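PDB 1RT8: fimbrin, which binds and crosslinks actin filaments, serving cell polarity, cytokinesis, mating and spore formation in fission yeast. Local coordinates for residues Pro161-Leu166 against Leu250-Val255; Gln318-Ile323 against Lys360-Ser365. One frame throughout, in Å; residues are numbered along the deposited sequence.

Interaction 1: residues Pro161-Leu166 against Leu250-Val255; sequences PPEKIL and LNLAFV
Leu252, on helix 248-261, reaches across to both Glu163 and Leu166 on the first turn of helix 162-176. Its CG lies anti to the backbone N (chi1 176°), which aims the branch across the gap with both methyls against Glu163. CD1 is 3.7 Å from Glu163 CG and also touches Leu166 CD1 at 4.1 Å. The other methyl, CD2, rests beside the carboxylate, 3.7 Å from Glu163 OE2. Glutamate suits this border because its CG methylene packs on leucine while its bent chain delivers OE1 to a salt bridge with Arg129 of helix 117-131; Trp125 of that helix also touches Leu252. One turn on, Val255 turns CG1 to Leu166, 4.1 Å from both CB and CD1, and the two side chains run past each other in opposite directions. Branched aliphatic residues suit a buried seam that no hydrogen bond crosses. Leu166 also touches Ala256 and Phe259, farther along helix 248-261. The axes of the short helical segments pass 10.8 Å apart at 53°, a separation bridged mainly by side chains. This is helix-helix packing in the all-helical core of a calponin-homology domain, the second of fimbrin's four, joining its helices 162-176 and 248-261.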
loop_
_atom_site.group_PDB
_atom_site.type_symbol
_atom_site.label_atom_id
_atom_site.label_comp_id
_atom_site.label_asym_id
_atom_site.label_seq_id
_atom_site.Cartn_x
_atom_site.Cartn_y
_atom_site.Cartn_z
ATOM N N PRO A 161 2.401 7.695 -7.459
ATOM C CA PRO A 161 2.594 6.279 -7.789
ATOM C C PRO A 161 3.839 6.140 -8.673
ATOM O O PRO A 161 4.280 7.116 -9.278
ATOM C CB PRO A 161 1.301 5.914 -8.510
ATOM C CG PRO A 161 0.906 7.215 -9.175
ATOM C CD PRO A 161 1.190 8.239 -8.100
ATOM N N PRO A 162 4.422 4.928 -8.744
ATOM C CA PRO A 162 5.620 4.636 -9.545
ATOM C C PRO A 162 5.614 5.260 -10.947
ATOM O O PRO A 162 6.554 5.965 -11.328
ATOM C CB PRO A 162 5.630 3.110 -9.603
ATOM C CG PRO A 162 5.052 2.730 -8.279
ATOM C CD PRO A 162 3.898 3.696 -8.121
ATOM N N GLU A 163 4.551 5.003 -11.707
ATOM C CA GLU A 163 4.436 5.527 -13.067
ATOM C C GLU A 163 4.578 7.045 -13.180
ATOM O O GLU A 163 5.106 7.550 -14.175
ATOM C CB GLU A 163 3.100 5.099 -13.697
ATOM C CG GLU A 163 2.887 3.585 -13.772
ATOM C CD GLU A 163 2.141 3.031 -12.562
ATOM O OE1 GLU A 163 2.157 3.677 -11.489
ATOM O OE2 GLU A 163 1.548 1.939 -12.679
ATOM N N LYS A 164 4.125 7.780 -12.167
ATOM C CA LYS A 164 4.197 9.232 -12.237
ATOM C C LYS A 164 5.508 9.843 -11.770
ATOM O O LYS A 164 5.713 11.054 -11.866
ATOM C CB LYS A 164 3.007 9.847 -11.505
ATOM C CG LYS A 164 1.706 9.578 -12.246
ATOM C CD LYS A 164 0.485 10.091 -11.503
ATOM C CE LYS A 164 -0.790 9.668 -12.224
ATOM N NZ LYS A 164 -2.013 10.139 -11.524
ATOM N N ILE A 165 6.402 9.003 -11.266
ATOM C CA ILE A 165 7.712 9.479 -10.841
ATOM C C ILE A 165 8.709 9.110 -11.939
ATOM O O ILE A 165 9.620 9.873 -12.257
ATOM C CB ILE A 165 8.152 8.816 -9.517
ATOM C CG1 ILE A 165 7.299 9.349 -8.364
ATOM C CG2 ILE A 165 9.631 9.093 -9.255
ATOM C CD1 ILE A 165 7.604 8.698 -7.025
ATOM N N LEU A 166 8.515 7.935 -12.526
ATOM C CA LEU A 166 9.401 7.455 -13.571
ATOM C C LEU A 166 9.211 8.156 -14.923
ATOM O O LEU A 166 10.183 8.405 -15.634
ATOM C CB LEU A 166 9.246 5.942 -13.710
ATOM C CG LEU A 166 9.755 5.133 -12.505
ATOM C CD1 LEU A 166 9.398 3.652 -12.658
ATOM C CD2 LEU A 166 11.267 5.310 -12.393
ATOM N N LEU A 250 5.808 -5.389 -17.263
ATOM C CA LEU A 250 7.209 -5.733 -17.453
ATOM C C LEU A 250 8.037 -4.518 -17.854
ATOM O O LEU A 250 9.181 -4.389 -17.432
ATOM C CB LEU A 250 7.345 -6.847 -18.493
ATOM C CG LEU A 250 6.592 -8.128 -18.115
ATOM C CD1 LEU A 250 6.689 -9.152 -19.241
ATOM C CD2 LEU A 250 7.159 -8.688 -16.824
ATOM N N ASN A 251 7.465 -3.622 -18.655
ATOM C CA ASN A 251 8.206 -2.433 -19.067
ATOM C C ASN A 251 8.348 -1.458 -17.901
ATOM O O ASN A 251 9.381 -0.812 -17.751
ATOM C CB ASN A 251 7.527 -1.753 -20.268
ATOM C CG ASN A 251 7.977 -2.335 -21.603
ATOM O OD1 ASN A 251 9.099 -2.085 -22.056
ATOM N ND2 ASN A 251 7.109 -3.117 -22.236
ATOM N N LEU A 252 7.324 -1.360 -17.063
ATOM C CA LEU A 252 7.394 -0.474 -15.911
ATOM C C LEU A 252 8.480 -0.978 -14.956
ATOM O O LEU A 252 9.305 -0.207 -14.471
ATOM C CB LEU A 252 6.054 -0.442 -15.174
ATOM C CG LEU A 252 6.031 0.390 -13.890
ATOM C CD1 LEU A 252 6.115 1.870 -14.244
ATOM C CD2 LEU A 252 4.754 0.110 -13.108
ATOM N N ALA A 253 8.481 -2.279 -14.695
ATOM C CA ALA A 253 9.458 -2.867 -13.785
ATOM C C ALA A 253 10.874 -2.628 -14.308
ATOM O O ALA A 253 11.775 -2.254 -13.550
ATOM C CB ALA A 253 9.183 -4.361 -13.617
ATOM N N PHE A 254 11.059 -2.847 -15.605
ATOM C CA PHE A 254 12.341 -2.632 -16.264
ATOM C C PHE A 254 12.808 -1.204 -15.978
ATOM O O PHE A 254 13.906 -0.994 -15.464
ATOM C CB PHE A 254 12.177 -2.834 -17.773
ATOM C CG PHE A 254 13.388 -2.461 -18.584
ATOM C CD1 PHE A 254 14.507 -3.288 -18.615
ATOM C CD2 PHE A 254 13.396 -1.293 -19.340
ATOM C CE1 PHE A 254 15.623 -2.958 -19.396
ATOM C CE2 PHE A 254 14.502 -0.952 -20.123
ATOM C CZ PHE A 254 15.618 -1.789 -20.151
ATOM N N VAL A 255 11.966 -0.222 -16.305
ATOM C CA VAL A 255 12.301 1.182 -16.082
ATOM C C VAL A 255 12.573 1.498 -14.608
ATOM O O VAL A 255 13.441 2.308 -14.288
ATOM C CB VAL A 255 11.171 2.122 -16.574
ATOM C CG1 VAL A 255 11.505 3.569 -16.222
ATOM C CG2 VAL A 255 10.990 1.971 -18.077
#

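Interaction 2: residues Gln318-Ile323 against Lys360-Ser365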
loop_
_atom_site.group_PDB
_atom_site.type_symbol
_atom_site.label_atom_id
_atom_site.label_comp_id
_atom_site.label_asym_id
_atom_site.label_seq_id
_atom_site.Cartn_x
_atom_site.Cartn_y
_atom_site.Cartn_z
ATOM N N GLN A 318 -17.606 11.263 -2.133
ATOM C CA GLN A 318 -17.596 9.868 -2.564
ATOM C C GLN A 318 -17.559 8.948 -1.348
ATOM O O GLN A 318 -18.266 7.944 -1.306
ATOM C CB GLN A 318 -16.392 9.572 -3.447
ATOM C CG GLN A 318 -16.471 10.169 -4.838
ATOM C CD GLN A 318 -15.185 9.955 -5.607
ATOM O OE1 GLN A 318 -14.750 8.821 -5.815
ATOM N NE2 GLN A 318 -14.561 11.047 -6.027
ATOM N N ALA A 319 -16.732 9.303 -0.365
ATOM C CA ALA A 319 -16.591 8.521 0.857
ATOM C C ALA A 319 -17.945 8.346 1.535
ATOM O O ALA A 319 -18.308 7.225 1.911
ATOM C CB ALA A 319 -15.601 9.202 1.818
ATOM N N TYR A 320 -18.690 9.445 1.685
ATOM C CA TYR A 320 -20.015 9.387 2.308
ATOM C C TYR A 320 -20.894 8.352 1.626
ATOM O O TYR A 320 -21.592 7.602 2.290
ATOM C CB TYR A 320 -20.747 10.733 2.235
ATOM C CG TYR A 320 -20.373 11.732 3.305
ATOM C CD1 TYR A 320 -19.642 12.880 2.982
ATOM C CD2 TYR A 320 -20.729 11.528 4.646
ATOM C CE1 TYR A 320 -19.271 13.797 3.962
ATOM C CE2 TYR A 320 -20.355 12.453 5.639
ATOM C CZ TYR A 320 -19.626 13.581 5.279
ATOM O OH TYR A 320 -19.238 14.496 6.219
ATOM N N ASP A 321 -20.864 8.339 0.295
ATOM C CA ASP A 321 -21.671 7.415 -0.500
ATOM C C ASP A 321 -21.189 5.973 -0.397
ATOM O O ASP A 321 -22.000 5.043 -0.427
ATOM C CB ASP A 321 -21.672 7.853 -1.963
ATOM C CG ASP A 321 -23.051 8.251 -2.451
ATOM O OD1 ASP A 321 -23.896 8.637 -1.618
ATOM O OD2 ASP A 321 -23.285 8.193 -3.674
ATOM N N LYS A 322 -19.875 5.790 -0.276
ATOM C CA LYS A 322 -19.295 4.451 -0.159
ATOM C C LYS A 322 -19.668 3.844 1.183
ATOM O O LYS A 322 -19.865 2.637 1.296
ATOM C CB LYS A 322 -17.772 4.512 -0.269
ATOM C CG LYS A 322 -17.254 5.017 -1.605
ATOM C CD LYS A 322 -17.418 3.983 -2.705
ATOM C CE LYS A 322 -16.732 4.453 -3.980
ATOM N NZ LYS A 322 -16.833 3.452 -5.080
ATOM N N ILE A 323 -19.760 4.696 2.196
ATOM C CA ILE A 323 -20.102 4.269 3.547
ATOM C C ILE A 323 -21.615 4.117 3.707
ATOM O O ILE A 323 -22.084 3.238 4.428
ATOM C CB ILE A 323 -19.580 5.292 4.590
ATOM C CG1 ILE A 323 -18.051 5.352 4.536
ATOM C CG2 ILE A 323 -20.038 4.907 5.987
ATOM C CD1 ILE A 323 -17.451 6.426 5.406
ATOM N N LYS A 360 -22.820 16.625 9.614
ATOM C CA LYS A 360 -23.619 17.081 10.735
ATOM C C LYS A 360 -24.894 16.243 10.812
ATOM O O LYS A 360 -25.301 15.831 11.893
ATOM C CB LYS A 360 -23.944 18.573 10.579
ATOM C CG LYS A 360 -22.713 19.463 10.716
ATOM C CD LYS A 360 -23.056 20.940 10.658
ATOM C CE LYS A 360 -21.847 21.811 11.019
ATOM N NZ LYS A 360 -22.177 23.273 10.986
ATOM N N ASN A 361 -25.510 15.975 9.665
ATOM C CA ASN A 361 -26.728 15.165 9.639
ATOM C C ASN A 361 -26.482 13.785 10.228
ATOM O O ASN A 361 -27.347 13.227 10.909
ATOM C CB ASN A 361 -27.250 14.991 8.211
ATOM C CG ASN A 361 -27.829 16.264 7.646
ATOM O OD1 ASN A 361 -28.339 17.099 8.384
ATOM N ND2 ASN A 361 -27.764 16.414 6.325
ATOM N N GLN A 362 -25.296 13.240 9.962
ATOM C CA GLN A 362 -24.943 11.917 10.449
ATOM C C GLN A 362 -24.479 11.875 11.901
ATOM O O GLN A 362 -24.088 10.820 12.404
ATOM C CB GLN A 362 -23.888 11.304 9.542
ATOM C CG GLN A 362 -24.452 10.834 8.223
ATOM C CD GLN A 362 -23.412 10.165 7.359
ATOM O OE1 GLN A 362 -22.426 9.624 7.864
ATOM N NE2 GLN A 362 -23.634 10.176 6.046
ATOM N N GLY A 363 -24.527 13.019 12.575
ATOM C CA GLY A 363 -24.124 13.059 13.968
ATOM C C GLY A 363 -22.683 13.453 14.248
ATOM O O GLY A 363 -22.277 13.494 15.408
ATOM N N PHE A 364 -21.906 13.737 13.206
ATOM C CA PHE A 364 -20.513 14.139 13.397
ATOM C C PHE A 364 -20.457 15.379 14.289
ATOM O O PHE A 364 -21.423 16.143 14.389
ATOM C CB PHE A 364 -19.852 14.517 12.059
ATOM C CG PHE A 364 -19.673 13.374 11.089
ATOM C CD1 PHE A 364 -20.215 12.115 11.337
ATOM C CD2 PHE A 364 -18.969 13.580 9.896
ATOM C CE1 PHE A 364 -20.066 11.078 10.406
ATOM C CE2 PHE A 364 -18.812 12.557 8.962
ATOM C CZ PHE A 364 -19.362 11.299 9.215
ATOM N N SER A 365 -19.322 15.577 14.943
ATOM C CA SER A 365 -19.135 16.761 15.760
ATOM C C SER A 365 -18.254 17.664 14.888
ATOM O O SER A 365 -17.044 17.460 14.798
ATOM C CB SER A 365 -18.425 16.403 17.065
ATOM O OG SER A 365 -18.168 17.562 17.832
HETATM O O HOH W 1 -22.112 8.209 4.968
#
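A Schellman motif ends helix 345-361 in the third calponin-homology domain, and the residues flanking its glycine, Gln362 and Phe364, both meet Tyr320 of helix 314-323. Gly363 takes a positive phi (94°), where a side chain would press on the preceding carbonyl, and its N bonds back to Lys360 O at 3.0 Å. Tyrosine suits its place by length: with CG beside the backbone N (chi1 -82°), the ring is sent from the helix to the turn, where its hydroxyl reaches both Phe364 and, in a weak hydrogen bond, Ala355 O. Phe364 comes from the opposite direction, its CE2 lying 3.4 Å from Tyr320 OH and 3.7 Å from Tyr320 CE2. The two planes are only 22° from parallel, yet the rings are slid so far apart, with centroids 5.9 Å distant, that they barely overlap. Gln362, extended beyond CG, sets its amide almost perpendicular to the tyrosine ring and brings NE2 to 3.5 Å from Tyr320 CD2. That same NE2 donates to a water, which in turn donates to Tyr320 O (2.8 Å). With an alanine here instead of Tyr320, Phe364 and the Gln362 amide would probably lose the ring they touch, and Ala355 O its weak bond. The chemistry is thus divided: the buried aromatic rings meet without a hydrogen bond, while the partly exposed glutamine, through one water, links the turn to the helical backbone.

In the fold
Interactions 1 and 2 belong to separate calponin-homology domains in the two halves of the crosslinking core: 161-166 with 250-255 lies in actin-binding region 1, 318-323 with 360-365 in actin-binding region 2. They follow one another along the chain. Their centres are 36 Å apart and their nearest atoms about 14 Å, so neither touches the other. Interaction 1 joins two helices mainly through aliphatic groups, whereas interaction 2 ties a helix to the turn ending another, using aromatic rings and a water. The side chain of Glu163 is about 6 Å from a bound sulfate, probably from the crystallisation liquor.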